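Local coordinates for protein Rik1-associated factor 1 (Schizosaccharomyces pombe, PDB 4O9D) that contributes, as a subunit of the Clr4 methyltransferase complex, to establishing heterochromatin through histone H3K9 methylation, this chain being its WD-repeat propeller part, at residues N211-A223 against K228-Y240. Residues are numbered along the deposited sequence; the frame is centred on the assembly and turned at random.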
ATOM      1  N   ASN A 211     -19.801   3.021  -8.569  1.00 36.62           N
ATOM      2  CA  ASN A 211     -18.762   3.722  -7.807  1.00 34.55           C
ATOM      3  C   ASN A 211     -19.310   4.242  -6.461  1.00 28.39           C
ATOM      4  O   ASN A 211     -19.368   5.446  -6.219  1.00 30.10           O
ATOM      5  CB  ASN A 211     -18.151   4.878  -8.622  1.00 31.29           C
ATOM      6  CG  ASN A 211     -17.038   4.420  -9.598  1.00 33.05           C
ATOM      7  OD1 ASN A 211     -16.498   3.321  -9.495  1.00 32.75           O
ATOM      8  ND2 ASN A 211     -16.681   5.296 -10.521  1.00 29.95           N
ATOM      9  N   ARG A 212     -19.715   3.314  -5.595  1.00 27.02           N
ATOM     10  CA  ARG A 212     -20.221   3.651  -4.262  1.00 27.79           C
ATOM     11  C   ARG A 212     -19.304   3.115  -3.180  1.00 24.00           C
ATOM     12  O   ARG A 212     -18.426   2.322  -3.452  1.00 26.14           O
ATOM     13  CB  ARG A 212     -21.596   3.034  -4.061  1.00 30.79           C
ATOM     14  CG  ARG A 212     -22.370   2.940  -5.330  1.00 37.21           C
ATOM     15  CD  ARG A 212     -22.851   4.289  -5.721  1.00 43.42           C
ATOM     16  NE  ARG A 212     -23.951   4.716  -4.865  1.00 46.16           N
ATOM     17  CZ  ARG A 212     -24.935   5.507  -5.268  1.00 46.67           C
ATOM     18  NH1 ARG A 212     -24.949   5.962  -6.516  1.00 47.92           N
ATOM     19  NH2 ARG A 212     -25.898   5.848  -4.419  1.00 46.96           N
ATOM     20  N   GLY A 213     -19.557   3.540  -1.949  1.00 24.76           N
ATOM     21  CA  GLY A 213     -18.698   3.231  -0.819  1.00 22.76           C
ATOM     22  C   GLY A 213     -18.853   4.345   0.190  1.00 24.56           C
ATOM     23  O   GLY A 213     -19.829   5.133   0.145  1.00 21.70           O
ATOM     24  N   CYS A 214     -17.883   4.441   1.086  1.00 21.68           N
ATOM     25  CA  CYS A 214     -17.879   5.505   2.094  1.00 22.17           C
ATOM     26  C   CYS A 214     -16.589   5.438   2.928  1.00 22.20           C
ATOM     27  O   CYS A 214     -15.765   4.536   2.746  1.00 21.30           O
ATOM     28  CB  CYS A 214     -19.092   5.366   3.009  1.00 23.93           C
ATOM     29  SG  CYS A 214     -19.136   3.804   3.905  1.00 27.22           S
ATOM     30  N   LEU A 215     -16.437   6.406   3.828  1.00 19.96           N
ATOM     31  CA  LEU A 215     -15.283   6.493   4.711  1.00 22.41           C
ATOM     32  C   LEU A 215     -15.796   6.623   6.156  1.00 24.66           C
ATOM     33  O   LEU A 215     -16.623   7.503   6.445  1.00 22.03           O
ATOM     34  CB  LEU A 215     -14.419   7.701   4.300  1.00 20.31           C
ATOM     35  CG  LEU A 215     -13.052   7.812   4.978  1.00 22.95           C
ATOM     36  CD1 LEU A 215     -12.131   6.672   4.461  1.00 19.55           C
ATOM     37  CD2 LEU A 215     -12.462   9.178   4.736  1.00 23.82           C
ATOM     38  N   ALA A 216     -15.373   5.707   7.039  1.00 19.87           N
ATOM     39  CA  ALA A 216     -15.857   5.686   8.424  1.00 19.73           C
ATOM     40  C   ALA A 216     -14.730   5.679   9.457  1.00 23.19           C
ATOM     41  O   ALA A 216     -13.570   5.377   9.133  1.00 23.78           O
ATOM     42  CB  ALA A 216     -16.751   4.476   8.654  1.00 22.92           C
ATOM     43  N   LEU A 217     -15.076   6.004  10.703  1.00 22.62           N
ATOM     44  CA  LEU A 217     -14.097   6.013  11.773  1.00 20.63           C
ATOM     45  C   LEU A 217     -14.529   5.087  12.900  1.00 26.04           C
ATOM     46  O   LEU A 217     -15.721   5.030  13.230  1.00 22.39           O
ATOM     47  CB  LEU A 217     -13.952   7.422  12.326  1.00 18.32           C
ATOM     48  CG  LEU A 217     -12.736   7.688  13.225  1.00 27.33           C
ATOM     49  CD1 LEU A 217     -11.393   7.653  12.428  1.00 22.39           C
ATOM     50  CD2 LEU A 217     -12.920   9.034  13.972  1.00 27.68           C
ATOM     51  N   PHE A 218     -13.561   4.390  13.501  1.00 25.28           N
ATOM     52  CA  PHE A 218     -13.822   3.508  14.646  1.00 23.26           C
ATOM     53  C   PHE A 218     -12.871   3.854  15.814  1.00 29.68           C
ATOM     54  O   PHE A 218     -11.757   4.344  15.602  1.00 23.80           O
ATOM     55  CB  PHE A 218     -13.606   2.049  14.244  1.00 25.37           C
ATOM     56  CG  PHE A 218     -14.673   1.487  13.337  1.00 23.04           C
ATOM     57  CD1 PHE A 218     -14.644   1.729  11.964  1.00 24.26           C
ATOM     58  CD2 PHE A 218     -15.681   0.693  13.855  1.00 23.07           C
ATOM     59  CE1 PHE A 218     -15.630   1.199  11.130  1.00 27.79           C
ATOM     60  CE2 PHE A 218     -16.663   0.165  13.040  1.00 26.59           C
ATOM     61  CZ  PHE A 218     -16.648   0.419  11.677  1.00 23.46           C
ATOM     62  N   ASP A 219     -13.301   3.605  17.049  1.00 25.00           N
ATOM     63  CA  ASP A 219     -12.396   3.716  18.194  1.00 25.05           C
ATOM     64  C   ASP A 219     -11.691   2.371  18.387  1.00 27.54           C
ATOM     65  O   ASP A 219     -12.350   1.321  18.444  1.00 28.81           O
ATOM     66  CB  ASP A 219     -13.180   4.089  19.464  1.00 34.10           C
ATOM     67  CG  ASP A 219     -12.286   4.191  20.673  1.00 34.78           C
ATOM     68  OD1 ASP A 219     -11.476   5.139  20.721  1.00 34.42           O
ATOM     69  OD2 ASP A 219     -12.366   3.300  21.545  1.00 32.16           O
ATOM     70  N   ALA A 220     -10.360   2.369  18.480  1.00 23.37           N
ATOM     71  CA  ALA A 220      -9.650   1.088  18.538  1.00 27.36           C
ATOM     72  C   ALA A 220      -9.721   0.378  19.896  1.00 25.43           C
ATOM     73  O   ALA A 220      -9.764  -0.829  19.925  1.00 28.87           O
ATOM     74  CB  ALA A 220      -8.179   1.224  18.110  1.00 22.30           C
ATOM     75  N   SER A 221      -9.698   1.100  21.006  1.00 29.43           N
ATOM     76  CA  SER A 221      -9.714   0.391  22.297  1.00 34.15           C
ATOM     77  C   SER A 221     -11.097  -0.220  22.604  1.00 33.71           C
ATOM     78  O   SER A 221     -11.181  -1.266  23.248  1.00 32.20           O
ATOM     79  CB  SER A 221      -9.207   1.271  23.437  1.00 30.59           C
ATOM     80  OG  SER A 221      -9.872   2.511  23.472  1.00 39.15           O
ATOM     81  N   THR A 222     -12.177   0.405  22.127  1.00 32.41           N
ATOM     82  CA  THR A 222     -13.502  -0.197  22.269  1.00 28.97           C
ATOM     83  C   THR A 222     -13.947  -0.946  21.011  1.00 34.15           C
ATOM     84  O   THR A 222     -14.960  -1.650  21.033  1.00 29.41           O
ATOM     85  CB  THR A 222     -14.584   0.838  22.641  1.00 36.34           C
ATOM     86  OG1 THR A 222     -14.687   1.844  21.616  1.00 33.70           O
ATOM     87  CG2 THR A 222     -14.260   1.500  23.984  1.00 36.19           C
ATOM     88  N   ALA A 223     -13.215  -0.782  19.907  1.00 30.18           N
ATOM     89  CA  ALA A 223     -13.629  -1.389  18.651  1.00 24.84           C
ATOM     90  C   ALA A 223     -15.040  -0.970  18.231  1.00 25.54           C
ATOM     91  O   ALA A 223     -15.770  -1.753  17.629  1.00 30.66           O
ATOM     92  CB  ALA A 223     -13.565  -2.893  18.759  1.00 28.93           C
ATOM     93  N   LYS A 228     -19.524   8.336  10.368  1.00 23.63           N
ATOM     94  CA  LYS A 228     -19.254   8.393   8.927  1.00 26.90           C
ATOM     95  C   LYS A 228     -18.651   9.780   8.629  1.00 26.70           C
ATOM     96  O   LYS A 228     -19.174  10.805   9.095  1.00 25.39           O
ATOM     97  CB  LYS A 228     -20.550   8.181   8.141  1.00 28.79           C
ATOM     98  CG  LYS A 228     -20.402   8.084   6.626  1.00 30.87           C
ATOM     99  CD  LYS A 228     -21.789   8.135   5.945  1.00 31.60           C
ATOM    100  CE  LYS A 228     -21.777   7.449   4.565  1.00 41.37           C
ATOM    101  NZ  LYS A 228     -23.127   7.466   3.888  1.00 36.61           N
ATOM    102  N   PHE A 229     -17.548   9.828   7.877  1.00 20.95           N
ATOM    103  CA  PHE A 229     -17.024  11.116   7.447  1.00 25.15           C
ATOM    104  C   PHE A 229     -18.017  11.733   6.454  1.00 22.22           C
ATOM    105  O   PHE A 229     -18.691  11.014   5.716  1.00 24.81           O
ATOM    106  CB  PHE A 229     -15.648  10.959   6.799  1.00 21.66           C
ATOM    107  CG  PHE A 229     -14.545  10.664   7.780  1.00 21.91           C
ATOM    108  CD1 PHE A 229     -13.886  11.696   8.426  1.00 27.34           C
ATOM    109  CD2 PHE A 229     -14.182   9.364   8.064  1.00 20.72           C
ATOM    110  CE1 PHE A 229     -12.863  11.435   9.326  1.00 30.76           C
ATOM    111  CE2 PHE A 229     -13.160   9.100   8.947  1.00 25.97           C
ATOM    112  CZ  PHE A 229     -12.497  10.140   9.586  1.00 24.97           C
ATOM    113  N   ASN A 230     -18.104  13.054   6.442  1.00 22.14           N
ATOM    114  CA  ASN A 230     -19.144  13.720   5.643  1.00 25.29           C
ATOM    115  C   ASN A 230     -18.752  13.817   4.164  1.00 23.07           C
ATOM    116  O   ASN A 230     -18.255  14.831   3.733  1.00 20.67           O
ATOM    117  CB  ASN A 230     -19.450  15.107   6.226  1.00 26.89           C
ATOM    118  CG  ASN A 230     -20.644  15.789   5.554  1.00 28.64           C
ATOM    119  OD1 ASN A 230     -21.543  15.137   5.028  1.00 25.15           O
ATOM    120  ND2 ASN A 230     -20.628  17.113   5.546  1.00 23.21           N
ATOM    121  N   THR A 231     -18.967  12.738   3.411  1.00 24.33           N
ATOM    122  CA  THR A 231     -18.853  12.757   1.948  1.00 23.79           C
ATOM    123  C   THR A 231     -20.055  12.028   1.393  1.00 24.37           C
ATOM    124  O   THR A 231     -20.735  11.323   2.120  1.00 22.41           O
ATOM    125  CB  THR A 231     -17.620  11.977   1.423  1.00 26.44           C
ATOM    126  OG1 THR A 231     -17.860  10.558   1.512  1.00 21.30           O
ATOM    127  CG2 THR A 231     -16.369  12.338   2.213  1.00 26.19           C
ATOM    128  N   ALA A 232     -20.305  12.173   0.099  1.00 21.88           N
ATOM    129  CA  ALA A 232     -21.272  11.314  -0.572  1.00 21.09           C
ATOM    130  C   ALA A 232     -20.822   9.857  -0.505  1.00 24.07           C
ATOM    131  O   ALA A 232     -19.644   9.586  -0.173  1.00 23.19           O
ATOM    132  CB  ALA A 232     -21.399  11.750  -2.037  1.00 20.72           C
ATOM    133  N   ASP A 233     -21.715   8.923  -0.862  1.00 21.16           N
ATOM    134  CA  ASP A 233     -21.312   7.519  -1.018  1.00 23.09           C
ATOM    135  C   ASP A 233     -20.567   7.368  -2.337  1.00 25.69           C
ATOM    136  O   ASP A 233     -21.147   7.579  -3.409  1.00 24.46           O
ATOM    137  CB  ASP A 233     -22.507   6.556  -0.949  1.00 27.45           C
ATOM    138  CG  ASP A 233     -22.841   6.134   0.495  1.00 34.53           C
ATOM    139  OD1 ASP A 233     -22.579   6.932   1.430  1.00 32.74           O
ATOM    140  OD2 ASP A 233     -23.346   4.999   0.689  1.00 33.09           O
ATOM    141  N   GLU A 234     -19.271   7.056  -2.228  1.00 22.10           N
ATOM    142  CA  GLU A 234     -18.321   7.062  -3.340  1.00 22.21           C
ATOM    143  C   GLU A 234     -17.310   5.950  -3.016  1.00 24.68           C
ATOM    144  O   GLU A 234     -17.115   5.609  -1.848  1.00 21.62           O
ATOM    145  CB  GLU A 234     -17.588   8.415  -3.436  1.00 22.35           C
ATOM    146  CG  GLU A 234     -18.528   9.633  -3.616  1.00 24.27           C
ATOM    147  CD  GLU A 234     -17.846  10.988  -3.394  1.00 27.59           C
ATOM    148  OE1 GLU A 234     -16.684  11.059  -2.915  1.00 26.18           O
ATOM    149  OE2 GLU A 234     -18.504  11.997  -3.687  1.00 28.28           O
ATOM    150  N   ALA A 235     -16.685   5.392  -4.044  1.00 24.35           N
ATOM    151  CA  ALA A 235     -15.744   4.283  -3.876  1.00 23.06           C
ATOM    152  C   ALA A 235     -14.366   4.834  -3.539  1.00 22.20           C
ATOM    153  O   ALA A 235     -13.681   5.406  -4.400  1.00 24.25           O
ATOM    154  CB  ALA A 235     -15.677   3.448  -5.146  1.00 23.70           C
ATOM    155  N   PHE A 236     -13.946   4.633  -2.302  1.00 21.27           N
ATOM    156  CA  PHE A 236     -12.651   5.109  -1.870  1.00 21.01           C
ATOM    157  C   PHE A 236     -11.548   4.171  -2.325  1.00 20.75           C
ATOM    158  O   PHE A 236     -11.677   2.950  -2.245  1.00 22.32           O
ATOM    159  CB  PHE A 236     -12.636   5.356  -0.365  1.00 21.32           C
ATOM    160  CG  PHE A 236     -13.342   6.619   0.003  1.00 22.58           C
ATOM    161  CD1 PHE A 236     -14.727   6.673   0.010  1.00 22.42           C
ATOM    162  CD2 PHE A 236     -12.631   7.769   0.269  1.00 19.08           C
ATOM    163  CE1 PHE A 236     -15.382   7.859   0.284  1.00 24.06           C
ATOM    164  CE2 PHE A 236     -13.285   8.954   0.545  1.00 20.88           C
ATOM    165  CZ  PHE A 236     -14.645   9.005   0.553  1.00 22.05           C
ATOM    166  N   THR A 237     -10.477   4.783  -2.824  1.00 20.23           N
ATOM    167  CA  THR A 237      -9.413   4.087  -3.511  1.00 21.29           C
ATOM    168  C   THR A 237      -8.077   4.206  -2.793  1.00 22.23           C
ATOM    169  O   THR A 237      -7.212   3.374  -2.983  1.00 21.93           O
ATOM    170  CB  THR A 237      -9.230   4.610  -4.971  1.00 24.20           C
ATOM    171  OG1 THR A 237      -8.938   6.025  -4.979  1.00 23.39           O
ATOM    172  CG2 THR A 237     -10.483   4.348  -5.812  1.00 22.38           C
ATOM    173  N   SER A 238      -7.892   5.221  -1.956  1.00 19.69           N
ATOM    174  CA  SER A 238      -6.576   5.393  -1.375  1.00 20.00           C
ATOM    175  C   SER A 238      -6.609   6.291  -0.129  1.00 17.34           C
ATOM    176  O   SER A 238      -7.373   7.228  -0.079  1.00 16.98           O
ATOM    177  CB  SER A 238      -5.672   6.005  -2.462  1.00 20.58           C
ATOM    178  OG  SER A 238      -4.531   6.590  -1.913  1.00 26.44           O
ATOM    179  N   LEU A 239      -5.763   5.984   0.853  1.00 16.89           N
ATOM    180  CA  LEU A 239      -5.680   6.711   2.127  1.00 14.08           C
ATOM    181  C   LEU A 239      -4.223   6.961   2.388  1.00 22.49           C
ATOM    182  O   LEU A 239      -3.396   6.038   2.241  1.00 21.50           O
ATOM    183  CB  LEU A 239      -6.199   5.844   3.303  1.00 20.10           C
ATOM    184  CG  LEU A 239      -7.656   5.429   3.410  1.00 23.43           C
ATOM    185  CD1 LEU A 239      -7.892   4.645   4.757  1.00 24.00           C
ATOM    186  CD2 LEU A 239      -8.587   6.612   3.377  1.00 20.00           C
ATOM    187  N   TYR A 240      -3.882   8.188   2.767  1.00 22.02           N
ATOM    188  CA  TYR A 240      -2.484   8.503   3.014  1.00 21.20           C
ATOM    189  C   TYR A 240      -2.375   9.446   4.205  1.00 19.03           C
ATOM    190  O   TYR A 240      -2.959  10.520   4.179  1.00 22.11           O
ATOM    191  CB  TYR A 240      -1.853   9.135   1.761  1.00 20.77           C
ATOM    192  CG  TYR A 240      -0.413   9.512   1.910  1.00 20.81           C
ATOM    193  CD1 TYR A 240      -0.043  10.672   2.591  1.00 21.04           C
ATOM    194  CD2 TYR A 240       0.592   8.731   1.347  1.00 25.94           C
ATOM    195  CE1 TYR A 240       1.297  11.048   2.702  1.00 22.72           C
ATOM    196  CE2 TYR A 240       1.949   9.108   1.451  1.00 26.22           C
ATOM    197  CZ  TYR A 240       2.285  10.262   2.139  1.00 23.70           C
ATOM    198  OH  TYR A 240       3.606  10.618   2.287  1.00 29.24           O
TER
HETATM  199  O   HOH W   1     -20.843   7.614  -6.188  1.00 42.13           O
HETATM  200  O   HOH W   2     -18.212   8.793   3.900  1.00 22.62           O
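A water gripped by three groups ties Leu215 to the chain that turns away beyond Phe229: it accepts from Leu215 N at 3.0 Å and donates to Phe229 O and Thr231 OG1. Beside it, Phe229 N donates to Leu215 O at 2.9 Å, the last rung before strand 224-228, the outermost of its sheet, peels off strand 214-219; Ala216 and Lys228 face each other there as an antiparallel non-hydrogen-bonded pair. Leu215, on strand 214-219, directs its side chain at the neighbouring sheet. The strand places CB of Leu215 over the centre of the Phe236 ring, a CH-pi contact 4.0 Å from the centroid. With CG anti to the backbone N (chi1 -171°), the branched end of Leu215 is brought to Phe229 and Leu239: its CG packs against CD2 of Phe229, and CD1 of Leu215 lies 3.7 Å from CD2 of Leu239, the two side chains running antiparallel alongside one another. The edge of the Phe229 ring lies along the backbone of Leu215 and Ala216, while CB and CD1 of Leu217 meet its CE2 and CZ. Here one propeller blade hands over to the next: residues 229-234 run from the outer strand of one four-stranded sheet to the inner strand, 235-241, of its neighbour, and Leu263 of the second blade also touches Leu215 and Phe229. Lys228, extended, lays CE 3.7 Å from CB of Cys214 and carries NZ to the syn lone pair of Asp233 OD1, a 2.6 Å salt bridge; Asp233 OD2 forms a salt bridge with Lys179 NZ and a hydrogen bond with Tyr181 OH, so the carboxylate is held through both oxygens. Farther along the linker, Glu234 N gives a weak bond to Gly213 O, and a second water donates to both Asn211 O and Asp233 O.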